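Local coordinates for protein D-mannose isomerase (Marinomonas mediterranea, PDB 5X32) that catalyses the reversible isomerisation of D-mannose to D-fructose, and also accepts D-lyxose with lower efficiency, at residues A[62-65]-A[66-69]; A[158-161]-A[162-166]; A[330-333]-A[334-338]. All coordinates share one frame; numbering follows the deposited sequence.

Contact 1: residues A[62-65]-A[66-69]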
ATOM      1  N   PHE A  62      11.056  -5.002   6.759  1.00 56.90           N
ATOM      2  CA  PHE A  62      12.203  -5.792   7.196  1.00 57.27           C
ATOM      3  C   PHE A  62      12.064  -7.230   6.734  1.00 54.61           C
ATOM      4  O   PHE A  62      13.057  -7.870   6.384  1.00 56.50           O
ATOM      5  CB  PHE A  62      12.365  -5.712   8.710  1.00 50.10           C
ATOM      6  CG  PHE A  62      12.834  -4.368   9.180  1.00 50.60           C
ATOM      7  CD1 PHE A  62      14.101  -3.915   8.858  1.00 54.98           C
ATOM      8  CD2 PHE A  62      12.006  -3.556   9.934  1.00 48.92           C
ATOM      9  CE1 PHE A  62      14.544  -2.678   9.284  1.00 55.83           C
ATOM     10  CE2 PHE A  62      12.429  -2.320  10.353  1.00 53.27           C
ATOM     11  CZ  PHE A  62      13.709  -1.880  10.035  1.00 59.51           C
ATOM     12  N   ALA A  63      10.832  -7.727   6.686  1.00 52.00           N
ATOM     13  CA  ALA A  63      10.619  -9.081   6.190  1.00 54.48           C
ATOM     14  C   ALA A  63      11.030  -9.198   4.726  1.00 58.73           C
ATOM     15  O   ALA A  63      11.833 -10.059   4.371  1.00 57.23           O
ATOM     16  CB  ALA A  63       9.184  -9.495   6.377  1.00 57.29           C
ATOM     17  N   GLN A  64      10.496  -8.316   3.884  1.00 61.84           N
ATOM     18  CA  GLN A  64      10.825  -8.328   2.460  1.00 60.22           C
ATOM     19  C   GLN A  64      12.340  -8.164   2.225  1.00 61.60           C
ATOM     20  O   GLN A  64      12.940  -8.853   1.369  1.00 61.63           O
ATOM     21  CB  GLN A  64      10.052  -7.227   1.746  1.00 60.33           C
ATOM     22  CG  GLN A  64       8.562  -7.497   1.618  1.00 59.80           C
ATOM     23  CD  GLN A  64       8.282  -8.723   0.808  1.00 63.15           C
ATOM     24  OE1 GLN A  64       8.862  -8.921  -0.262  1.00 69.30           O
ATOM     25  NE2 GLN A  64       7.405  -9.574   1.317  1.00 67.02           N
ATOM     26  N   ALA A  65      12.965  -7.289   3.013  1.00 54.28           N
ATOM     27  CA  ALA A  65      14.403  -7.088   2.885  1.00 58.36           C
ATOM     28  C   ALA A  65      15.147  -8.365   3.260  1.00 59.23           C
ATOM     29  O   ALA A  65      16.158  -8.711   2.661  1.00 56.18           O
ATOM     30  CB  ALA A  65      14.865  -5.935   3.745  1.00 60.46           C
ATOM     31  N   TYR A  66      14.642  -9.076   4.257  1.00 62.66           N
ATOM     32  CA  TYR A  66      15.293 -10.312   4.647  1.00 64.88           C
ATOM     33  C   TYR A  66      15.125 -11.373   3.574  1.00 63.77           C
ATOM     34  O   TYR A  66      16.046 -12.129   3.284  1.00 67.93           O
ATOM     35  CB  TYR A  66      14.754 -10.823   5.980  1.00 67.92           C
ATOM     36  CG  TYR A  66      15.209 -12.229   6.290  1.00 72.12           C
ATOM     37  CD1 TYR A  66      16.514 -12.477   6.722  1.00 66.96           C
ATOM     38  CD2 TYR A  66      14.340 -13.305   6.156  1.00 63.22           C
ATOM     39  CE1 TYR A  66      16.934 -13.754   6.998  1.00 68.02           C
ATOM     40  CE2 TYR A  66      14.749 -14.585   6.434  1.00 67.02           C
ATOM     41  CZ  TYR A  66      16.047 -14.808   6.857  1.00 73.01           C
ATOM     42  OH  TYR A  66      16.455 -16.093   7.134  1.00 73.34           O
ATOM     43  N   LEU A  67      13.944 -11.424   2.979  1.00 61.49           N
ATOM     44  CA  LEU A  67      13.676 -12.419   1.958  1.00 61.12           C
ATOM     45  C   LEU A  67      14.544 -12.189   0.729  1.00 66.17           C
ATOM     46  O   LEU A  67      14.877 -13.144   0.026  1.00 66.43           O
ATOM     47  CB  LEU A  67      12.195 -12.409   1.582  1.00 59.11           C
ATOM     48  CG  LEU A  67      11.336 -13.073   2.658  1.00 64.76           C
ATOM     49  CD1 LEU A  67       9.855 -12.955   2.370  1.00 57.69           C
ATOM     50  CD2 LEU A  67      11.755 -14.536   2.857  1.00 61.21           C
ATOM     51  N   HIS A  68      14.920 -10.934   0.473  1.00 64.08           N
ATOM     52  CA  HIS A  68      15.703 -10.638  -0.735  1.00 64.61           C
ATOM     53  C   HIS A  68      17.216 -10.550  -0.535  1.00 63.11           C
ATOM     54  O   HIS A  68      17.979 -10.904  -1.432  1.00 56.00           O
ATOM     55  CB  HIS A  68      15.213  -9.346  -1.377  1.00 57.44           C
ATOM     56  CG  HIS A  68      13.893  -9.483  -2.065  1.00 66.80           C
ATOM     57  ND1 HIS A  68      12.700  -9.556  -1.378  1.00 68.66           N
ATOM     58  CD2 HIS A  68      13.578  -9.579  -3.379  1.00 62.69           C
ATOM     59  CE1 HIS A  68      11.705  -9.664  -2.242  1.00 64.52           C
ATOM     60  NE2 HIS A  68      12.211  -9.681  -3.463  1.00 57.06           N
ATOM     61  N   THR A  69      17.648 -10.065   0.622  1.00 66.23           N
ATOM     62  CA  THR A  69      19.075  -9.887   0.886  1.00 65.57           C
ATOM     63  C   THR A  69      19.608 -10.970   1.781  1.00 65.77           C
ATOM     64  O   THR A  69      20.826 -11.132   1.912  1.00 69.46           O
ATOM     65  CB  THR A  69      19.389  -8.543   1.563  1.00 68.46           C
ATOM     66  OG1 THR A  69      18.803  -8.515   2.878  1.00 64.03           O
ATOM     67  CG2 THR A  69      18.880  -7.379   0.711  1.00 68.80           C
TER

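Contact 2: residues A[158-161]-A[162-166]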
ATOM      1  N   ASP A 158     -16.063  -0.430   6.634  1.00 61.13           N
ATOM      2  CA  ASP A 158     -14.825   0.251   6.918  1.00 67.55           C
ATOM      3  C   ASP A 158     -14.416   0.181   8.380  1.00 72.71           C
ATOM      4  O   ASP A 158     -13.312  -0.276   8.690  1.00 71.24           O
ATOM      5  CB  ASP A 158     -14.918   1.708   6.467  1.00 73.08           C
ATOM      6  CG  ASP A 158     -13.628   2.473   6.708  1.00 86.55           C
ATOM      7  OD1 ASP A 158     -12.541   1.846   6.654  1.00 92.33           O
ATOM      8  OD2 ASP A 158     -13.693   3.702   6.940  1.00 91.31           O
ATOM      9  N   GLU A 159     -15.285   0.626   9.279  1.00 70.56           N
ATOM     10  CA  GLU A 159     -14.894   0.669  10.675  1.00 72.80           C
ATOM     11  C   GLU A 159     -16.031   0.379  11.651  1.00 73.67           C
ATOM     12  O   GLU A 159     -17.190   0.740  11.420  1.00 71.83           O
ATOM     13  CB  GLU A 159     -14.234   2.010  10.999  1.00 75.01           C
ATOM     14  CG  GLU A 159     -15.136   3.203  10.899  1.00 78.67           C
ATOM     15  CD  GLU A 159     -14.625   4.362  11.723  1.00 82.77           C
ATOM     16  OE1 GLU A 159     -14.943   4.426  12.935  1.00 75.74           O
ATOM     17  OE2 GLU A 159     -13.886   5.195  11.160  1.00 90.19           O
ATOM     18  N   ILE A 160     -15.663  -0.305  12.729  1.00 66.32           N
ATOM     19  CA  ILE A 160     -16.507  -0.503  13.901  1.00 69.49           C
ATOM     20  C   ILE A 160     -15.832   0.093  15.150  1.00 72.24           C
ATOM     21  O   ILE A 160     -14.603   0.091  15.258  1.00 72.13           O
ATOM     22  CB  ILE A 160     -16.764  -2.010  14.127  1.00 69.75           C
ATOM     23  CG1 ILE A 160     -17.164  -2.683  12.810  1.00 73.28           C
ATOM     24  CG2 ILE A 160     -17.793  -2.238  15.216  1.00 68.69           C
ATOM     25  CD1 ILE A 160     -16.816  -4.154  12.744  1.00 71.27           C
ATOM     26  N   SER A 161     -16.618   0.553  16.119  1.00 69.60           N
ATOM     27  CA  SER A 161     -16.042   1.167  17.312  1.00 73.86           C
ATOM     28  C   SER A 161     -15.295   0.122  18.145  1.00 72.32           C
ATOM     29  O   SER A 161     -15.335  -1.066  17.831  1.00 70.35           O
ATOM     30  CB  SER A 161     -17.131   1.835  18.143  1.00 70.02           C
ATOM     31  OG  SER A 161     -18.075   0.873  18.570  1.00 80.07           O
ATOM     32  N   SER A 162     -14.593   0.559  19.187  1.00 74.85           N
ATOM     33  CA  SER A 162     -13.774  -0.367  19.982  1.00 79.45           C
ATOM     34  C   SER A 162     -14.592  -1.437  20.707  1.00 78.82           C
ATOM     35  O   SER A 162     -14.150  -2.580  20.817  1.00 78.23           O
ATOM     36  CB  SER A 162     -12.926   0.396  21.009  1.00 68.71           C
ATOM     37  OG  SER A 162     -13.677   1.407  21.656  1.00 69.16           O
ATOM     38  N   ASP A 163     -15.784  -1.061  21.176  1.00 83.90           N
ATOM     39  CA  ASP A 163     -16.705  -1.975  21.874  1.00 84.92           C
ATOM     40  C   ASP A 163     -17.265  -3.085  20.973  1.00 88.93           C
ATOM     41  O   ASP A 163     -17.814  -4.070  21.474  1.00101.65           O
ATOM     42  CB  ASP A 163     -17.842  -1.187  22.546  1.00 82.43           C
ATOM     43  CG  ASP A 163     -18.600  -0.284  21.584  1.00 92.30           C
ATOM     44  OD1 ASP A 163     -19.240   0.674  22.074  1.00 95.52           O
ATOM     45  OD2 ASP A 163     -18.543  -0.503  20.351  1.00 92.33           O
ATOM     46  N   TRP A 164     -17.153  -2.872  19.659  1.00 84.21           N
ATOM     47  CA  TRP A 164     -17.709  -3.707  18.579  1.00 81.64           C
ATOM     48  C   TRP A 164     -19.196  -3.448  18.357  1.00 78.50           C
ATOM     49  O   TRP A 164     -19.867  -4.241  17.697  1.00 77.86           O
ATOM     50  CB  TRP A 164     -17.510  -5.201  18.853  1.00 76.63           C
ATOM     51  CG  TRP A 164     -16.105  -5.705  18.794  1.00 82.49           C
ATOM     52  CD1 TRP A 164     -15.423  -6.307  19.814  1.00 85.43           C
ATOM     53  CD2 TRP A 164     -15.227  -5.728  17.660  1.00 78.52           C
ATOM     54  NE1 TRP A 164     -14.168  -6.668  19.399  1.00 85.68           N
ATOM     55  CE2 TRP A 164     -14.021  -6.328  18.080  1.00 83.01           C
ATOM     56  CE3 TRP A 164     -15.335  -5.289  16.342  1.00 77.68           C
ATOM     57  CZ2 TRP A 164     -12.931  -6.498  17.226  1.00 78.71           C
ATOM     58  CZ3 TRP A 164     -14.250  -5.457  15.495  1.00 75.09           C
ATOM     59  CH2 TRP A 164     -13.066  -6.057  15.941  1.00 75.65           C
ATOM     60  N   LYS A 165     -19.709  -2.328  18.856  1.00 80.40           N
ATOM     61  CA  LYS A 165     -21.162  -2.158  18.891  1.00 85.98           C
ATOM     62  C   LYS A 165     -21.706  -1.142  17.903  1.00 81.29           C
ATOM     63  O   LYS A 165     -22.828  -1.291  17.423  1.00 81.27           O
ATOM     64  CB  LYS A 165     -21.643  -1.763  20.294  1.00 89.22           C
ATOM     65  CG  LYS A 165     -21.335  -2.753  21.392  1.00 83.28           C
ATOM     66  CD  LYS A 165     -21.604  -2.141  22.768  1.00 90.78           C
ATOM     67  CE  LYS A 165     -22.471  -0.874  22.708  1.00 89.40           C
ATOM     68  NZ  LYS A 165     -22.921  -0.459  24.083  1.00 86.88           N
ATOM     69  N   THR A 166     -20.930  -0.105  17.614  1.00 80.19           N
ATOM     70  CA  THR A 166     -21.385   0.926  16.687  1.00 77.30           C
ATOM     71  C   THR A 166     -20.712   0.806  15.323  1.00 72.95           C
ATOM     72  O   THR A 166     -19.526   1.094  15.183  1.00 76.63           O
ATOM     73  CB  THR A 166     -21.113   2.339  17.242  1.00 76.31           C
ATOM     74  OG1 THR A 166     -21.746   2.487  18.518  1.00 84.51           O
ATOM     75  CG2 THR A 166     -21.623   3.403  16.288  1.00 64.07           C
TER

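Contact 3: residues A[330-333]-A[334-338]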
ATOM      1  N   ASP A 330       3.445  -3.579 -25.153  1.00 47.92           N
ATOM      2  CA  ASP A 330       3.237  -2.244 -25.663  1.00 53.72           C
ATOM      3  C   ASP A 330       4.343  -1.353 -25.091  1.00 52.84           C
ATOM      4  O   ASP A 330       4.427  -1.186 -23.873  1.00 52.25           O
ATOM      5  CB  ASP A 330       1.840  -1.744 -25.277  1.00 45.69           C
ATOM      6  CG  ASP A 330       1.530  -0.374 -25.846  1.00 58.36           C
ATOM      7  OD1 ASP A 330       2.449   0.294 -26.374  1.00 54.71           O
ATOM      8  OD2 ASP A 330       0.359   0.061 -25.728  1.00 68.58           O
ATOM      9  N   GLU A 331       5.147  -0.739 -25.962  1.00 51.92           N
ATOM     10  CA  GLU A 331       6.286   0.072 -25.510  1.00 58.49           C
ATOM     11  C   GLU A 331       5.851   1.394 -24.905  1.00 60.57           C
ATOM     12  O   GLU A 331       6.648   2.098 -24.273  1.00 62.63           O
ATOM     13  CB  GLU A 331       7.256   0.335 -26.653  1.00 56.09           C
ATOM     14  CG  GLU A 331       8.093  -0.870 -26.994  1.00 61.91           C
ATOM     15  CD  GLU A 331       9.279  -1.005 -26.077  1.00 71.82           C
ATOM     16  OE1 GLU A 331       9.791   0.047 -25.628  1.00 79.23           O
ATOM     17  OE2 GLU A 331       9.682  -2.155 -25.780  1.00 73.06           O
ATOM     18  N   THR A 332       4.576   1.707 -25.069  1.00 56.41           N
ATOM     19  CA  THR A 332       3.984   2.849 -24.394  1.00 61.30           C
ATOM     20  C   THR A 332       4.181   2.756 -22.880  1.00 63.64           C
ATOM     21  O   THR A 332       4.585   3.731 -22.226  1.00 65.64           O
ATOM     22  CB  THR A 332       2.487   2.932 -24.702  1.00 55.67           C
ATOM     23  OG1 THR A 332       2.325   3.158 -26.103  1.00 68.00           O
ATOM     24  CG2 THR A 332       1.837   4.062 -23.927  1.00 58.67           C
ATOM     25  N   TYR A 333       3.903   1.579 -22.323  1.00 54.82           N
ATOM     26  CA  TYR A 333       3.957   1.431 -20.884  1.00 55.94           C
ATOM     27  C   TYR A 333       5.409   1.470 -20.421  1.00 59.98           C
ATOM     28  O   TYR A 333       5.710   2.067 -19.397  1.00 61.27           O
ATOM     29  CB  TYR A 333       3.265   0.136 -20.448  1.00 51.49           C
ATOM     30  CG  TYR A 333       1.801   0.156 -20.788  1.00 62.93           C
ATOM     31  CD1 TYR A 333       0.979   1.154 -20.284  1.00 61.20           C
ATOM     32  CD2 TYR A 333       1.239  -0.786 -21.658  1.00 60.85           C
ATOM     33  CE1 TYR A 333      -0.359   1.199 -20.601  1.00 60.88           C
ATOM     34  CE2 TYR A 333      -0.107  -0.746 -21.981  1.00 53.38           C
ATOM     35  CZ  TYR A 333      -0.899   0.252 -21.447  1.00 59.37           C
ATOM     36  OH  TYR A 333      -2.238   0.341 -21.743  1.00 55.30           O
ATOM     37  N   TYR A 334       6.318   0.895 -21.199  1.00 57.33           N
ATOM     38  CA  TYR A 334       7.727   0.995 -20.851  1.00 58.05           C
ATOM     39  C   TYR A 334       8.122   2.463 -20.768  1.00 59.88           C
ATOM     40  O   TYR A 334       8.707   2.903 -19.768  1.00 61.38           O
ATOM     41  CB  TYR A 334       8.592   0.262 -21.875  1.00 61.69           C
ATOM     42  CG  TYR A 334      10.076   0.360 -21.614  1.00 61.52           C
ATOM     43  CD1 TYR A 334      10.687  -0.395 -20.620  1.00 61.87           C
ATOM     44  CD2 TYR A 334      10.866   1.245 -22.347  1.00 62.18           C
ATOM     45  CE1 TYR A 334      12.060  -0.289 -20.383  1.00 64.80           C
ATOM     46  CE2 TYR A 334      12.224   1.360 -22.116  1.00 61.85           C
ATOM     47  CZ  TYR A 334      12.820   0.597 -21.131  1.00 67.31           C
ATOM     48  OH  TYR A 334      14.173   0.718 -20.905  1.00 66.31           O
ATOM     49  N   LYS A 335       7.772   3.229 -21.802  1.00 59.51           N
ATOM     50  CA  LYS A 335       8.109   4.648 -21.829  1.00 53.18           C
ATOM     51  C   LYS A 335       7.527   5.392 -20.636  1.00 57.39           C
ATOM     52  O   LYS A 335       8.161   6.313 -20.096  1.00 61.85           O
ATOM     53  CB  LYS A 335       7.649   5.290 -23.120  1.00 50.79           C
ATOM     54  CG  LYS A 335       8.706   5.197 -24.198  1.00 59.37           C
ATOM     55  CD  LYS A 335       8.312   5.920 -25.476  1.00 56.89           C
ATOM     56  CE  LYS A 335       7.458   5.015 -26.304  1.00 61.93           C
ATOM     57  NZ  LYS A 335       8.226   3.749 -26.466  1.00 73.98           N
ATOM     58  N   GLN A 336       6.322   5.006 -20.226  1.00 54.10           N
ATOM     59  CA  GLN A 336       5.665   5.688 -19.117  1.00 54.67           C
ATOM     60  C   GLN A 336       6.305   5.338 -17.778  1.00 57.80           C
ATOM     61  O   GLN A 336       6.373   6.164 -16.869  1.00 54.87           O
ATOM     62  CB  GLN A 336       4.179   5.366 -19.110  1.00 49.71           C
ATOM     63  CG  GLN A 336       3.420   6.183 -20.118  1.00 57.79           C
ATOM     64  CD  GLN A 336       2.027   5.666 -20.354  1.00 60.42           C
ATOM     65  OE1 GLN A 336       1.776   4.461 -20.257  1.00 65.92           O
ATOM     66  NE2 GLN A 336       1.097   6.574 -20.612  1.00 49.56           N
ATOM     67  N   TYR A 337       6.740   4.091 -17.672  1.00 56.46           N
ATOM     68  CA  TYR A 337       7.554   3.605 -16.579  1.00 52.58           C
ATOM     69  C   TYR A 337       8.804   4.491 -16.426  1.00 59.47           C
ATOM     70  O   TYR A 337       9.145   4.957 -15.309  1.00 54.72           O
ATOM     71  CB  TYR A 337       7.915   2.139 -16.837  1.00 49.60           C
ATOM     72  CG  TYR A 337       8.862   1.544 -15.842  1.00 54.44           C
ATOM     73  CD1 TYR A 337       8.395   1.087 -14.614  1.00 57.89           C
ATOM     74  CD2 TYR A 337      10.204   1.389 -16.132  1.00 54.60           C
ATOM     75  CE1 TYR A 337       9.248   0.537 -13.682  1.00 53.84           C
ATOM     76  CE2 TYR A 337      11.076   0.831 -15.205  1.00 53.60           C
ATOM     77  CZ  TYR A 337      10.587   0.407 -13.980  1.00 56.93           C
ATOM     78  OH  TYR A 337      11.428  -0.154 -13.042  1.00 55.30           O
ATOM     79  N   LEU A 338       9.480   4.731 -17.553  1.00 58.28           N
ATOM     80  CA  LEU A 338      10.665   5.594 -17.544  1.00 59.67           C
ATOM     81  C   LEU A 338      10.312   7.028 -17.157  1.00 59.25           C
ATOM     82  O   LEU A 338      11.091   7.688 -16.481  1.00 57.52           O
ATOM     83  CB  LEU A 338      11.377   5.576 -18.895  1.00 54.37           C
ATOM     84  CG  LEU A 338      12.027   4.221 -19.180  1.00 60.67           C
ATOM     85  CD1 LEU A 338      12.772   4.259 -20.491  1.00 55.80           C
ATOM     86  CD2 LEU A 338      12.932   3.761 -18.023  1.00 50.30           C
TER

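Contact 1: residues A[62-65]-A[66-69]
Ala65 and Gln64 each lend a main-chain carbonyl to a side chain one turn further along helix 52-69. Ala65 O accepts from Thr69 N and also from the hydroxyl, with Thr69 OG1 at 2.7 Å from Ala65 O. The two donors come from opposite faces of the carbonyl plane. The Thr69 hydroxyl sits between its own backbone N and carbonyl carbon (chi1 66°), turned back to the preceding turn. It is also bonded to Ile71 N, just past the helix end.

Gln64 O is shared in the same way. Gln64 O accepts from His68 N at 3.0 Å and from His68 ND1 at 2.8 Å, again from opposite faces. The carbonyl oxygen lies almost in the imidazole plane. The Gln64 side chain is bent at chi2 and runs beside that of His68, with Gln64 OE1 3.5 Å from His68 CE1. Its amide nitrogen reaches instead to Asn124 of helix 112-127. The His68 ring stacks on Tyr386 of helix 379-390.

Tyr66 closes the turn through its backbone, with Tyr66 N 2.9 Å from Phe62 O. Its CB packs near the carbonyls of Phe62 and Ala63, and the ring then leads off toward Ile128 and Lys75.

Two carbonyls of the last turn thus each hold a backbone N-H and a side-chain donor. The bond from ND1 puts a proton on that nitrogen and, with the Tyr386 stack, probably limits the rotation of the imidazole.

Contact 2: residues A[158-161]-A[162-166]
The Trp164 indole meets Ile160 at its edge, where Ile160 CD1 lies near the ring plane, 4.0 Å from Trp164 CZ3. Over one face, toward the rim, is Ser162 O. The ring also stacks with the imidazole of His147. The Ile160 and Trp164 side chains cross obliquely. Ile160 CG2, anti to its backbone N, touches the main chain of Trp164 at 3.6 Å from its C atom.

The backbone between them folds into a type I beta turn from Ser161 to Trp164. Trp164 N donates to Ser161 O at 3.1 Å, the bond that closes the turn. Trp164 then takes a positive phi (79°), and the chain turns back. Ser161 N bonds to Thr166 O at 3.1 Å, which closes the loop. Asp163 OD2 accepts from Lys165 N, as in an Asx turn, but the position of that oxygen is doubtful because it crowds Ser161 OG in the model.

The loop follows the end of strand 155-160. Ile160 pairs through its backbone with Asn110 of strand 104-111, and Glu159 pairs with Ser168 on the returning chain. Asn110 also donates its side-chain amide to Ser161 O. Trp164 packs on Leu143 and His147 of helix 133-147 and on Asn110, so its ring bridges helix and sheet while the turn itself faces the surface.

Contact 3: residues A[330-333]-A[334-338]
Glu331 O receives two donors from Lys335. The backbone bond is straight, with Lys335 N 2.9 Å from Glu331 O and an N-H...O angle of 168°. The lysine chain bends at chi3 and chi4, which brings Lys335 NZ back to 3.2 Å from Glu331 O. It arrives above the carbonyl plane, on the face opposite to the backbone donor. The carboxylate of Glu331 is engaged elsewhere. OE2 bonds to the Tyr325 hydroxyl, while Glu331 OE1 stays 4.1 Å from Lys335 NZ, too far for a salt bridge. OE1 also lies beside the Tyr334 ring.

Asp330 OD1 accepts twice. Thr332 N and Thr332 OG1 are each 2.9 Å from Asp330 OD1, both on the same face of the carboxylate. The threonine hydroxyl is opposite its own carbonyl carbon (chi1 -64°), which turns it back to the aspartate.

Further on, Thr332 O accepts from Gln336 N, and Tyr333 O from Tyr337 N. The Gln336 side chain is extended beyond CG and runs beside both Thr332 and Tyr333. Gln336 OE1 is 3.7 Å from Thr332 CG2 and 3.4 Å from Tyr333 CD1. With an alanine here the amide is gone, which would probably open a gap beside Thr332 and Tyr333 and take a packing partner from Phe279 and Tyr283 of helix 271-286.

The tyrosine hydroxyls find partners in other parts of the chain: Asp280 for Tyr333, the carbonyl of Phe6 for Tyr337, and a weak bond to Asp7 for Tyr334.

This is a helix N-terminus with an aspartate N-cap. The negative side chain probably also suits the positive end of the helix dipole. Helix 331-347 belongs to the (alpha/alpha)6 barrel of the N-acylglucosamine 2-epimerase family.

Overall arrangement
The three contacts follow one another along the chain and do not touch. All lie in the N-acylglucosamine 2-epimerase family region of this monomer. Contacts 1 and 3 are helix ends, C-terminal and N-terminal respectively, with centres about 28 Å apart and nearest atoms about 14 Å apart. Contact 2 is a surface turn. Its centre is about 35 Å from that of contact 1 and about 44 Å from that of contact 3, on the opposite side of the chain's centre from the latter. In contact 1 the side chain of Gln64 is about 12 Å from that of His380, a probable proton donor/acceptor. Contacts 2 and 3 lie away from the active-site residues.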